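Local coordinates for acylphosphatase (Bacillus subtilis, PDB 3BR8), which catalyses the hydrolysis of acyl phosphates, with water, to a carboxylate and phosphate, at residues R5-G10 / D39-I44; V15-F20 / N62-S67; F20-A25 / H84-V89. One frame throughout, in Å; residues are numbered along the deposited sequence.

Interaction 1: R5-G10 / D39-I44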
ATOM      1  N   ARG A   5      -6.254  -4.815   2.594  1.00 10.48           N
ATOM      2  CA  ARG A   5      -5.511  -5.483   1.533  1.00 11.43           C
ATOM      3  C   ARG A   5      -5.767  -4.727   0.239  1.00 11.11           C
ATOM      4  O   ARG A   5      -6.897  -4.695  -0.254  1.00 12.29           O
ATOM      5  CB  ARG A   5      -5.976  -6.926   1.390  1.00 13.09           C
ATOM      6  CG  ARG A   5      -5.614  -7.791   2.549  1.00 14.25           C
ATOM      7  CD  ARG A   5      -6.124  -9.171   2.278  1.00 16.87           C
ATOM      8  NE  ARG A   5      -5.826 -10.092   3.359  1.00 20.49           N
ATOM      9  CZ  ARG A   5      -6.147 -11.381   3.329  1.00 22.44           C
ATOM     10  NH1 ARG A   5      -6.779 -11.888   2.273  1.00 22.86           N
ATOM     11  NH2 ARG A   5      -5.845 -12.163   4.354  1.00 25.15           N
ATOM     12  N   ILE A   6      -4.720  -4.115  -0.303  1.00  9.94           N
ATOM     13  CA  ILE A   6      -4.817  -3.251  -1.475  1.00  9.82           C
ATOM     14  C   ILE A   6      -4.019  -3.869  -2.617  1.00  9.62           C
ATOM     15  O   ILE A   6      -2.861  -4.237  -2.425  1.00  9.22           O
ATOM     16  CB  ILE A   6      -4.279  -1.825  -1.149  1.00 10.26           C
ATOM     17  CG1 ILE A   6      -5.004  -1.225   0.070  1.00 11.56           C
ATOM     18  CG2 ILE A   6      -4.355  -0.909  -2.372  1.00 11.30           C
ATOM     19  CD1 ILE A   6      -4.249  -0.083   0.745  1.00 13.67           C
ATOM     20  N   ILE A   7      -4.645  -4.001  -3.786  1.00  9.99           N
ATOM     21  CA  ILE A   7      -3.925  -4.426  -4.988  1.00 10.13           C
ATOM     22  C   ILE A   7      -3.997  -3.288  -5.997  1.00  9.68           C
ATOM     23  O   ILE A   7      -5.090  -2.790  -6.319  1.00 10.64           O
ATOM     24  CB  ILE A   7      -4.498  -5.724  -5.599  1.00 11.62           C
ATOM     25  CG1 ILE A   7      -4.400  -6.884  -4.597  1.00 12.28           C
ATOM     26  CG2 ILE A   7      -3.753  -6.078  -6.887  1.00 13.52           C
ATOM     27  CD1 ILE A   7      -5.076  -8.187  -5.026  1.00 14.62           C
ATOM     28  N   VAL A   8      -2.824  -2.866  -6.467  1.00  9.89           N
ATOM     29  CA  VAL A   8      -2.711  -1.756  -7.398  1.00 10.75           C
ATOM     30  C   VAL A   8      -2.289  -2.284  -8.764  1.00 11.03           C
ATOM     31  O   VAL A   8      -1.380  -3.120  -8.860  1.00 11.03           O
ATOM     32  CB  VAL A   8      -1.642  -0.744  -6.910  1.00 11.34           C
ATOM     33  CG1 VAL A   8      -1.685   0.531  -7.729  1.00 12.94           C
ATOM     34  CG2 VAL A   8      -1.829  -0.423  -5.416  1.00 12.36           C
ATOM     35  N   ASP A   9      -2.940  -1.795  -9.817  1.00 11.80           N
ATOM     36  CA  ASP A   9      -2.547  -2.145 -11.168  1.00 13.52           C
ATOM     37  C   ASP A   9      -2.306  -0.895 -12.004  1.00 14.20           C
ATOM     38  O   ASP A   9      -2.733   0.204 -11.636  1.00 14.38           O
ATOM     39  CB  ASP A   9      -3.603  -3.046 -11.824  1.00 15.83           C
ATOM     40  CG  ASP A   9      -3.062  -3.815 -13.022  1.00 18.78           C
ATOM     41  OD1 ASP A   9      -1.831  -3.881 -13.235  1.00 18.51           O
ATOM     42  OD2 ASP A   9      -3.895  -4.367 -13.763  1.00 23.43           O
ATOM     43  N   GLY A  10      -1.617  -1.092 -13.122  1.00 15.12           N
ATOM     44  CA  GLY A  10      -1.256  -0.018 -14.041  1.00 16.22           C
ATOM     45  C   GLY A  10       0.206  -0.118 -14.432  1.00 16.51           C
ATOM     46  O   GLY A  10       0.757  -1.217 -14.540  1.00 18.34           O
ATOM     47  N   ASP A  39       3.067 -10.625 -11.858  1.00 23.24           N
ATOM     48  CA  ASP A  39       2.120 -10.268 -12.920  1.00 24.27           C
ATOM     49  C   ASP A  39       1.969  -8.753 -13.122  1.00 22.46           C
ATOM     50  O   ASP A  39       1.073  -8.300 -13.836  1.00 23.58           O
ATOM     51  CB  ASP A  39       0.755 -10.932 -12.682  1.00 24.75           C
ATOM     52  CG  ASP A  39       0.124 -10.549 -11.340  1.00 21.66           C
ATOM     53  OD1 ASP A  39      -0.591 -11.412 -10.781  1.00 22.16           O
ATOM     54  OD2 ASP A  39       0.314  -9.405 -10.857  1.00 20.55           O
ATOM     55  N   GLY A  40       2.846  -7.973 -12.492  1.00 19.59           N
ATOM     56  CA  GLY A  40       2.874  -6.525 -12.703  1.00 17.70           C
ATOM     57  C   GLY A  40       2.163  -5.700 -11.646  1.00 15.12           C
ATOM     58  O   GLY A  40       2.377  -4.494 -11.539  1.00 14.30           O
ATOM     59  N   ARG A  41       1.314  -6.345 -10.860  1.00 13.88           N
ATOM     60  CA  ARG A  41       0.567  -5.645  -9.822  1.00 12.56           C
ATOM     61  C   ARG A  41       1.391  -5.476  -8.555  1.00 10.26           C
ATOM     62  O   ARG A  41       2.433  -6.116  -8.381  1.00 11.00           O
ATOM     63  CB  ARG A  41      -0.727  -6.383  -9.518  1.00 13.79           C
ATOM     64  CG  ARG A  41      -1.677  -6.439 -10.705  1.00 17.42           C
ATOM     65  CD  ARG A  41      -2.951  -7.164 -10.344  1.00 20.05           C
ATOM     66  NE  ARG A  41      -2.678  -8.564 -10.032  1.00 18.56           N
ATOM     67  CZ  ARG A  41      -3.583  -9.433  -9.590  1.00 21.60           C
ATOM     68  NH1 ARG A  41      -4.836  -9.049  -9.375  1.00 23.26           N
ATOM     69  NH2 ARG A  41      -3.226 -10.686  -9.349  1.00 21.77           N
ATOM     70  N   VAL A  42       0.906  -4.601  -7.679  1.00 11.66           N
ATOM     71  CA  VAL A  42       1.578  -4.331  -6.411  1.00 10.06           C
ATOM     72  C   VAL A  42       0.594  -4.638  -5.286  1.00  8.90           C
ATOM     73  O   VAL A  42      -0.551  -4.167  -5.304  1.00  9.14           O
ATOM     74  CB  VAL A  42       2.060  -2.860  -6.333  1.00 10.06           C
ATOM     75  CG1 VAL A  42       2.661  -2.557  -4.970  1.00 10.79           C
ATOM     76  CG2 VAL A  42       3.081  -2.580  -7.435  1.00 10.64           C
ATOM     77  N   GLU A  43       1.029  -5.459  -4.334  1.00  8.70           N
ATOM     78  CA  GLU A  43       0.211  -5.780  -3.178  1.00  8.48           C
ATOM     79  C   GLU A  43       0.655  -4.940  -1.981  1.00  7.62           C
ATOM     80  O   GLU A  43       1.848  -4.721  -1.769  1.00  7.29           O
ATOM     81  CB  GLU A  43       0.239  -7.291  -2.871  1.00 10.75           C
ATOM     82  CG  GLU A  43       1.372  -7.763  -1.988  1.00 12.44           C
ATOM     83  CD  GLU A  43       1.253  -9.217  -1.598  1.00 12.40           C
ATOM     84  OE1 GLU A  43       0.848 -10.029  -2.452  1.00 10.91           O
ATOM     85  OE2 GLU A  43       1.591  -9.551  -0.446  1.00 13.45           O
ATOM     86  N   ILE A  44      -0.321  -4.452  -1.223  1.00  7.64           N
ATOM     87  CA  ILE A  44      -0.066  -3.630  -0.051  1.00  7.64           C
ATOM     88  C   ILE A  44      -0.963  -4.130   1.073  1.00  8.14           C
ATOM     89  O   ILE A  44      -2.187  -4.184   0.907  1.00  8.54           O
ATOM     90  CB  ILE A  44      -0.413  -2.140  -0.302  1.00  8.04           C
ATOM     91  CG1 ILE A  44       0.331  -1.551  -1.513  1.00  8.46           C
ATOM     92  CG2 ILE A  44      -0.127  -1.323   0.962  1.00  8.37           C
ATOM     93  CD1 ILE A  44      -0.178  -0.167  -1.944  1.00  8.62           C
TER
HETATM   94  O   HOH W   1      -0.200  -5.386 -14.568  1.00 21.85           O
HETATM   95  O   HOH W   2       2.837  -2.604 -13.493  1.00 21.32           O
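R41 lies against I7 and D9 of the neighbouring strand, and its chain can be followed outward atom by atom. R41 CB comes 3.4 Å from V8 O and also nears I7 CG2. R41 CG, anti to the carbonyl carbon (chi1 -63°), sits 3.6 Å from D9 OD1. R41 CD packs on I7 CG2 at 3.7 Å, after which the chain bends at chi3 (-65°). From there the guanidinium turns to D39: NE and NH2 grip the carboxylate side-on, one oxygen each, with R41 NH2 3.1 Å from D39 OD1 in a salt bridge. D39 OD2 also accepts from R41 N, an Asx turn, so it takes two bonds from one residue. An alanine in place of R41 would probably leave the D39 carboxylate without its charged mate and open a gap beside I7 CG2, where CD had packed.

The backbones belong to the mixed sheet of the ferredoxin-like fold, where strands 2-9 and 42-48 run antiparallel, at 160° for segments 5-9 and 42-44. I6-I44 and V8-V42 are hydrogen-bonded pairs, I7-E43 between them a non-hydrogen-bonded one. I6 N reaches I44 O at 2.8 Å, while V8 N reaches V42 O at 2.9 Å. V8 CG2 meets I44 CD1 at 3.9 Å on the face covered by helices 17-27 (F17, V21) and 50-62 (F56, V60). E43, on the other face, directs its carboxylate to W33 and R37.

Interaction 2: V15-F20 / N62-S67. With PO4 (phosphate ion), chain B.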
ATOM      1  N   VAL A  15       9.195   1.844 -11.119  1.00  9.28           N
ATOM      2  CA  VAL A  15       8.931   3.287 -11.046  1.00  8.99           C
ATOM      3  C   VAL A  15       9.072   3.842  -9.625  1.00  8.88           C
ATOM      4  O   VAL A  15       8.538   4.910  -9.322  1.00  9.62           O
ATOM      5  CB  VAL A  15       7.518   3.661 -11.600  1.00  9.42           C
ATOM      6  CG1 VAL A  15       7.467   3.523 -13.126  1.00 10.31           C
ATOM      7  CG2 VAL A  15       6.427   2.809 -10.943  1.00  9.78           C
ATOM      8  N   GLY A  16       9.796   3.129  -8.763  1.00  8.96           N
ATOM      9  CA  GLY A  16       9.948   3.553  -7.375  1.00  8.52           C
ATOM     10  C   GLY A  16       8.643   3.538  -6.586  1.00  7.94           C
ATOM     11  O   GLY A  16       8.471   4.290  -5.612  1.00  7.67           O
ATOM     12  N   PHE A  17       7.723   2.658  -6.973  1.00  7.81           N
ATOM     13  CA  PHE A  17       6.407   2.605  -6.318  1.00  7.76           C
ATOM     14  C   PHE A  17       6.486   2.023  -4.910  1.00  7.35           C
ATOM     15  O   PHE A  17       5.806   2.511  -3.994  1.00  6.58           O
ATOM     16  CB  PHE A  17       5.408   1.792  -7.162  1.00  8.25           C
ATOM     17  CG  PHE A  17       3.964   2.200  -6.963  1.00  8.27           C
ATOM     18  CD1 PHE A  17       3.141   1.544  -6.052  1.00  9.83           C
ATOM     19  CD2 PHE A  17       3.421   3.225  -7.733  1.00 11.62           C
ATOM     20  CE1 PHE A  17       1.797   1.946  -5.898  1.00 11.08           C
ATOM     21  CE2 PHE A  17       2.109   3.609  -7.579  1.00 11.50           C
ATOM     22  CZ  PHE A  17       1.310   2.985  -6.658  1.00 11.55           C
ATOM     23  N   ARG A  18       7.294   0.981  -4.718  1.00  7.07           N
ATOM     24  CA  ARG A  18       7.402   0.396  -3.390  1.00  7.04           C
ATOM     25  C   ARG A  18       7.952   1.402  -2.384  1.00  6.79           C
ATOM     26  O   ARG A  18       7.421   1.535  -1.291  1.00  6.68           O
ATOM     27  CB  ARG A  18       8.211  -0.904  -3.416  1.00  7.57           C
ATOM     28  CG  ARG A  18       7.520  -2.028  -4.201  1.00  7.61           C
ATOM     29  CD  ARG A  18       8.447  -3.210  -4.426  1.00  8.29           C
ATOM     30  NE  ARG A  18       9.615  -2.804  -5.206  1.00  9.71           N
ATOM     31  CZ  ARG A  18      10.646  -3.596  -5.494  1.00 11.48           C
ATOM     32  NH1 ARG A  18      10.669  -4.862  -5.089  1.00 13.08           N
ATOM     33  NH2 ARG A  18      11.662  -3.116  -6.203  1.00 13.82           N
ATOM     34  N   TYR A  19       9.004   2.125  -2.768  1.00  7.18           N
ATOM     35  CA  TYR A  19       9.551   3.200  -1.941  1.00  7.28           C
ATOM     36  C   TYR A  19       8.483   4.253  -1.613  1.00  7.05           C
ATOM     37  O   TYR A  19       8.353   4.682  -0.459  1.00  7.00           O
ATOM     38  CB  TYR A  19      10.737   3.861  -2.648  1.00  7.76           C
ATOM     39  CG  TYR A  19      11.089   5.225  -2.097  1.00  7.71           C
ATOM     40  CD1 TYR A  19      11.890   5.365  -0.957  1.00  8.01           C
ATOM     41  CD2 TYR A  19      10.598   6.384  -2.703  1.00  7.61           C
ATOM     42  CE1 TYR A  19      12.196   6.633  -0.453  1.00  7.17           C
ATOM     43  CE2 TYR A  19      10.881   7.641  -2.198  1.00  8.67           C
ATOM     44  CZ  TYR A  19      11.671   7.759  -1.075  1.00  7.64           C
ATOM     45  OH  TYR A  19      11.946   9.006  -0.591  1.00  8.51           O
ATOM     46  N   PHE A  20       7.736   4.696  -2.623  1.00  6.77           N
ATOM     47  CA  PHE A  20       6.697   5.694  -2.416  1.00  6.95           C
ATOM     48  C   PHE A  20       5.649   5.222  -1.415  1.00  7.02           C
ATOM     49  O   PHE A  20       5.284   5.960  -0.496  1.00  6.94           O
ATOM     50  CB  PHE A  20       6.042   6.058  -3.749  1.00  7.81           C
ATOM     51  CG  PHE A  20       4.779   6.843  -3.593  1.00  8.78           C
ATOM     52  CD1 PHE A  20       4.821   8.163  -3.154  1.00 10.18           C
ATOM     53  CD2 PHE A  20       3.549   6.260  -3.844  1.00 10.45           C
ATOM     54  CE1 PHE A  20       3.661   8.899  -2.982  1.00 12.39           C
ATOM     55  CE2 PHE A  20       2.382   6.993  -3.672  1.00 11.90           C
ATOM     56  CZ  PHE A  20       2.440   8.313  -3.239  1.00 11.71           C
ATOM     57  N   ASN A  62      -2.191   8.532  -6.250  1.00 13.26           N
ATOM     58  CA  ASN A  62      -1.328   9.534  -6.890  1.00 14.53           C
ATOM     59  C   ASN A  62      -0.001   8.960  -7.393  1.00 13.37           C
ATOM     60  O   ASN A  62       0.589   9.462  -8.363  1.00 14.24           O
ATOM     61  CB  ASN A  62      -1.087  10.718  -5.950  1.00 16.22           C
ATOM     62  CG  ASN A  62      -2.353  11.490  -5.653  1.00 19.87           C
ATOM     63  OD1 ASN A  62      -3.210  11.666  -6.522  1.00 23.20           O
ATOM     64  ND2 ASN A  62      -2.481  11.956  -4.417  1.00 22.14           N
ATOM     65  N   GLY A  63       0.478   7.920  -6.724  1.00 11.78           N
ATOM     66  CA  GLY A  63       1.629   7.166  -7.209  1.00 11.30           C
ATOM     67  C   GLY A  63       2.972   7.846  -7.069  1.00 11.36           C
ATOM     68  O   GLY A  63       3.088   8.939  -6.505  1.00 12.33           O
ATOM     69  N   SER A  64       3.979   7.158  -7.601  1.00 10.41           N
ATOM     70  CA  SER A  64       5.364   7.603  -7.652  1.00 10.58           C
ATOM     71  C   SER A  64       5.619   8.243  -9.020  1.00 10.32           C
ATOM     72  O   SER A  64       4.805   8.087  -9.930  1.00  9.90           O
ATOM     73  CB  SER A  64       6.268   6.379  -7.481  1.00 10.96           C
ATOM     74  OG  SER A  64       5.992   5.424  -8.504  1.00 10.07           O
ATOM     75  N   PRO A  65       6.760   8.946  -9.184  1.00 10.64           N
ATOM     76  CA  PRO A  65       7.088   9.481 -10.511  1.00 11.55           C
ATOM     77  C   PRO A  65       7.094   8.414 -11.609  1.00 11.18           C
ATOM     78  O   PRO A  65       7.617   7.311 -11.416  1.00 11.21           O
ATOM     79  CB  PRO A  65       8.478  10.098 -10.308  1.00 12.14           C
ATOM     80  CG  PRO A  65       8.478  10.475  -8.842  1.00 13.98           C
ATOM     81  CD  PRO A  65       7.772   9.331  -8.179  1.00 12.63           C
ATOM     82  N   PHE A  66       6.479   8.765 -12.738  1.00 10.22           N
ATOM     83  CA  PHE A  66       6.344   7.905 -13.925  1.00 11.46           C
ATOM     84  C   PHE A  66       5.340   6.767 -13.795  1.00 11.82           C
ATOM     85  O   PHE A  66       5.091   6.061 -14.761  1.00 13.38           O
ATOM     86  CB  PHE A  66       7.703   7.403 -14.435  1.00 12.23           C
ATOM     87  CG  PHE A  66       8.653   8.516 -14.736  1.00 12.58           C
ATOM     88  CD1 PHE A  66       9.674   8.818 -13.851  1.00 12.00           C
ATOM     89  CD2 PHE A  66       8.474   9.319 -15.867  1.00 13.86           C
ATOM     90  CE1 PHE A  66      10.528   9.889 -14.096  1.00 13.11           C
ATOM     91  CE2 PHE A  66       9.322  10.377 -16.124  1.00 15.58           C
ATOM     92  CZ  PHE A  66      10.349  10.666 -15.232  1.00 13.32           C
ATOM     93  N   SER A  67       4.762   6.596 -12.608  1.00 10.84           N
ATOM     94  CA  SER A  67       3.724   5.585 -12.424  1.00 11.45           C
ATOM     95  C   SER A  67       2.393   6.063 -12.978  1.00 12.96           C
ATOM     96  O   SER A  67       2.155   7.264 -13.111  1.00 13.39           O
ATOM     97  CB  SER A  67       3.577   5.224 -10.946  1.00 10.98           C
ATOM     98  OG  SER A  67       2.869   6.228 -10.226  1.00 10.67           O
TER
HETATM   99  P   PO4 B  92       9.551  -0.413  -8.086  1.00  9.35           P
HETATM  100  O1  PO4 B  92       8.293   0.305  -8.573  1.00  9.35           O
HETATM  101  O2  PO4 B  92      10.694   0.466  -8.546  1.00 11.31           O
HETATM  102  O3  PO4 B  92       9.585  -1.779  -8.752  1.00 10.80           O
HETATM  103  O4  PO4 B  92       9.504  -0.456  -6.565  1.00  9.40           O
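The phosphate-binding loop of acylphosphatase, which leads into helix 17-27 and its active-site residue R18, packs here against the turn that follows helix 50-62. S64 makes the polar link: S64 OG donates to V15 O at 2.7 Å, coming from above the carbonyl plane. This OG lies between the backbone N and carbonyl carbon of its own residue (chi1 58°), and S64 OG also nears F17 CD2 at 3.5 Å.

The turn itself, type II from S64 to S67, is closed by S67 N and S67 OG, both donating to S64 O; the hydroxyl arrives in the carbonyl plane, on a lone pair. S67 CB touches V15 CG2 at 3.7 Å and lies at the edge of the F17 ring. F20 presents a ring face to the peptide after G63, with G63 O 3.3 Å above the ring plane, over its centre.

Beyond the turn, the loop's amides converge on a phosphate ion, probably from the crystallisation liquor. V15 N and F17 N both donate to its O1. G16 N donates to phosphate O2 at 2.8 Å. R18 N and NE both bond O4; G14 and N36 add further bonds. Because S64 holds the carbonyl of V15 while the following amides face the anion, the serine probably acts as a second-shell residue that helps keep those N-H groups directed at the site, where a substrate's phosphate would probably bind likewise.

Interaction 3: F20-A25 / H84-V89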
ATOM      1  N   PHE A  20       7.736   4.696  -2.623  1.00  6.77           N
ATOM      2  CA  PHE A  20       6.697   5.694  -2.416  1.00  6.95           C
ATOM      3  C   PHE A  20       5.649   5.222  -1.415  1.00  7.02           C
ATOM      4  O   PHE A  20       5.284   5.960  -0.496  1.00  6.94           O
ATOM      5  CB  PHE A  20       6.042   6.058  -3.749  1.00  7.81           C
ATOM      6  CG  PHE A  20       4.779   6.843  -3.593  1.00  8.78           C
ATOM      7  CD1 PHE A  20       4.821   8.163  -3.154  1.00 10.18           C
ATOM      8  CD2 PHE A  20       3.549   6.260  -3.844  1.00 10.45           C
ATOM      9  CE1 PHE A  20       3.661   8.899  -2.982  1.00 12.39           C
ATOM     10  CE2 PHE A  20       2.382   6.993  -3.672  1.00 11.90           C
ATOM     11  CZ  PHE A  20       2.440   8.313  -3.239  1.00 11.71           C
ATOM     12  N   VAL A  21       5.161   3.999  -1.604  1.00  7.21           N
ATOM     13  CA  VAL A  21       4.154   3.441  -0.703  1.00  7.03           C
ATOM     14  C   VAL A  21       4.708   3.357   0.718  1.00  7.14           C
ATOM     15  O   VAL A  21       4.016   3.688   1.675  1.00  7.17           O
ATOM     16  CB  VAL A  21       3.694   2.056  -1.182  1.00  7.20           C
ATOM     17  CG1 VAL A  21       2.845   1.343  -0.122  1.00  7.02           C
ATOM     18  CG2 VAL A  21       2.915   2.174  -2.481  1.00  7.93           C
ATOM     19  N   GLN A  22       5.959   2.930   0.856  1.00  7.09           N
ATOM     20  CA  GLN A  22       6.571   2.840   2.181  1.00  6.95           C
ATOM     21  C   GLN A  22       6.685   4.205   2.875  1.00  7.14           C
ATOM     22  O   GLN A  22       6.429   4.323   4.087  1.00  6.66           O
ATOM     23  CB  GLN A  22       7.943   2.179   2.089  1.00  7.41           C
ATOM     24  CG  GLN A  22       8.648   1.973   3.416  1.00  7.10           C
ATOM     25  CD  GLN A  22      10.034   1.466   3.194  1.00  8.54           C
ATOM     26  OE1 GLN A  22      10.776   2.021   2.383  1.00 10.54           O
ATOM     27  NE2 GLN A  22      10.394   0.384   3.873  1.00  9.72           N
ATOM     28  N   MET A  23       7.069   5.238   2.132  1.00  7.30           N
ATOM     29  CA  MET A  23       7.148   6.578   2.718  1.00  7.08           C
ATOM     30  C   MET A  23       5.788   7.052   3.169  1.00  6.96           C
ATOM     31  O   MET A  23       5.665   7.635   4.244  1.00  7.02           O
ATOM     32  CB  MET A  23       7.767   7.604   1.756  1.00  7.73           C
ATOM     33  CG  MET A  23       9.224   7.342   1.338  1.00  9.03           C
ATOM     34  SD  MET A  23      10.419   7.140   2.687  1.00  7.99           S
ATOM     35  CE  MET A  23      10.492   5.336   2.836  1.00  8.92           C
ATOM     36  N   GLU A  24       4.761   6.781   2.362  1.00  7.46           N
ATOM     37  CA  GLU A  24       3.404   7.175   2.740  1.00  7.76           C
ATOM     38  C   GLU A  24       2.930   6.405   3.959  1.00  7.45           C
ATOM     39  O   GLU A  24       2.297   6.972   4.855  1.00  7.53           O
ATOM     40  CB  GLU A  24       2.440   6.965   1.574  1.00  8.33           C
ATOM     41  CG  GLU A  24       2.473   8.076   0.554  1.00  9.84           C
ATOM     42  CD  GLU A  24       2.053   9.438   1.113  1.00  9.75           C
ATOM     43  OE1 GLU A  24       1.120   9.546   1.943  1.00 10.51           O
ATOM     44  OE2 GLU A  24       2.648  10.422   0.659  1.00 10.57           O
ATOM     45  N   ALA A  25       3.188   5.103   3.986  1.00  6.95           N
ATOM     46  CA  ALA A  25       2.786   4.276   5.117  1.00  7.00           C
ATOM     47  C   ALA A  25       3.479   4.707   6.415  1.00  7.11           C
ATOM     48  O   ALA A  25       2.828   4.814   7.455  1.00  7.19           O
ATOM     49  CB  ALA A  25       3.078   2.832   4.830  1.00  7.54           C
ATOM     50  N   HIS A  84       4.192  -4.581  13.229  1.00 29.18           N
ATOM     51  CA  HIS A  84       4.882  -3.364  13.522  1.00 30.77           C
ATOM     52  C   HIS A  84       5.718  -3.107  12.270  1.00 31.96           C
ATOM     53  O   HIS A  84       6.161  -4.030  11.607  1.00 28.42           O
ATOM     54  CB  HIS A  84       5.817  -3.555  14.727  1.00 33.48           C
ATOM     55  CG  HIS A  84       5.111  -3.671  16.047  1.00 35.12           C
ATOM     56  ND1 HIS A  84       5.768  -3.996  17.211  1.00 39.05           N
ATOM     57  CD2 HIS A  84       3.820  -3.482  16.386  1.00 34.92           C
ATOM     58  CE1 HIS A  84       4.910  -4.002  18.212  1.00 41.83           C
ATOM     59  NE2 HIS A  84       3.716  -3.711  17.733  1.00 39.27           N
ATOM     60  N   ARG A  85       5.927  -1.848  11.988  1.00 21.86           N
ATOM     61  CA  ARG A  85       6.777  -1.458  10.875  1.00 18.33           C
ATOM     62  C   ARG A  85       6.141  -1.765   9.525  1.00 13.86           C
ATOM     63  O   ARG A  85       5.230  -2.606   9.391  1.00 12.54           O
ATOM     64  CB  ARG A  85       8.166  -2.100  10.967  1.00 20.60           C
ATOM     65  CG  ARG A  85       8.948  -1.707  12.216  1.00 24.78           C
ATOM     66  N   PHE A  86       6.632  -1.047   8.530  1.00 11.54           N
ATOM     67  CA  PHE A  86       6.161  -1.204   7.177  1.00  9.40           C
ATOM     68  C   PHE A  86       7.354  -1.522   6.286  1.00  9.59           C
ATOM     69  O   PHE A  86       8.284  -0.713   6.137  1.00 11.42           O
ATOM     70  CB  PHE A  86       5.408   0.032   6.690  1.00  9.04           C
ATOM     71  CG  PHE A  86       4.634  -0.223   5.441  1.00  7.68           C
ATOM     72  CD1 PHE A  86       3.292  -0.589   5.494  1.00  7.88           C
ATOM     73  CD2 PHE A  86       5.270  -0.148   4.200  1.00  7.36           C
ATOM     74  CE1 PHE A  86       2.597  -0.841   4.329  1.00  7.81           C
ATOM     75  CE2 PHE A  86       4.586  -0.400   3.039  1.00  8.03           C
ATOM     76  CZ  PHE A  86       3.251  -0.740   3.095  1.00  8.36           C
ATOM     77  N   SER A  87       7.314  -2.704   5.687  1.00  9.28           N
ATOM     78  CA  SER A  87       8.468  -3.209   4.970  1.00  9.79           C
ATOM     79  C   SER A  87       8.223  -3.341   3.483  1.00  9.17           C
ATOM     80  O   SER A  87       7.101  -3.609   3.051  1.00  9.22           O
ATOM     81  CB  SER A  87       8.838  -4.577   5.535  1.00 11.40           C
ATOM     82  OG  SER A  87       9.210  -4.458   6.890  1.00 15.35           O
ATOM     83  N   ILE A  88       9.286  -3.153   2.702  1.00  9.61           N
ATOM     84  CA  ILE A  88       9.311  -3.609   1.321  1.00 10.06           C
ATOM     85  C   ILE A  88       9.770  -5.062   1.392  1.00 11.66           C
ATOM     86  O   ILE A  88      10.895  -5.337   1.827  1.00 13.96           O
ATOM     87  CB  ILE A  88      10.260  -2.758   0.422  1.00 11.69           C
ATOM     88  CG1 ILE A  88       9.791  -1.296   0.356  1.00 11.38           C
ATOM     89  CG2 ILE A  88      10.379  -3.372  -0.985  1.00 12.86           C
ATOM     90  CD1 ILE A  88      10.762  -0.334  -0.370  1.00 13.46           C
ATOM     91  N   VAL A  89       8.924  -5.988   0.956  1.00 12.33           N
ATOM     92  CA  VAL A  89       9.160  -7.413   1.161  0.50 15.80           C
ATOM     93  C   VAL A  89       9.268  -8.131  -0.168  1.00 17.75           C
ATOM     94  O   VAL A  89       8.810  -7.663  -1.208  1.00 17.09           O
ATOM     95  CB  VAL A  89       8.094  -8.130   2.053  0.50 16.71           C
ATOM     96  CG1 VAL A  89       8.016  -7.501   3.451  0.50 17.29           C
ATOM     97  CG2 VAL A  89       6.731  -8.154   1.391  0.50 18.33           C
TER
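A25 sets its methyl squarely over the ring of F86, the contact round which helix 17-27 docks on edge strand 86-88 of the ferredoxin-like alpha+beta sandwich of acylphosphatase. The two short segments, helix 20-25 and strand 86-88, run nearly antiparallel, with their axes 8.5 Å apart at closest approach. That spacing is bridged by F86, whose CG is anti to the backbone N and which points its CB toward the helix.

A25 CB stands 3.5 Å from the ring centroid of F86 and only 13° off the ring normal, which makes this a CH-pi contact over the face. The methyl lies over the centre of the ring, somewhat nearer CG and CD1 than CE2 and CZ. One turn earlier, V21 CG1 approaches the far end of the same ring, 3.9 Å from F86 CZ, with the two side chains crossing at a slant. I44 of strand 42-48 touches both V21 and F86, while F56 of helix 50-62 packs on V21 and A25, so the contact lies within the layer between helices and sheet.

Q22 also crosses F86 obliquely, its CB and CG near CD2 of the ring. Its chain is extended beyond CG, and its amide plane is turned 64° from the plane of the F86 ring. Q22 NE2 reaches the strand backbone and donates to F86 O at 3.3 Å, a long but nearly straight bond (172°). The acceptor lies in the amide plane of Q22, whereas the donor is tilted from the carbonyl plane of F86. I88, which also touches R18 of the active site, packs against the same amide. I88 and Q22 cross at about a right angle, bringing I88 CD1 to 3.6 Å from Q22 OE1.

From the N terminus, strand 2-9 leads through the phosphate loop into helix 17-27, and interaction 1 closes back on the first strand with strand 42-48. Interaction 2 then joins the start of that helix to the loop between helix 50-62 and strand 68-77, and interaction 3 joins its next turns to edge strand 86-88. No contact nests inside another: all three cross, their segments alternating along the chain. The segments of interactions 2 and 3 overlap at F20, and I88 CD1 packs on the R18-Y19 backbone. V8 and V42 pack on F17, and I44 on V21 and F86, so inner strands 2-9 and 42-48 meet both other contacts through the face that helix 17-27 covers.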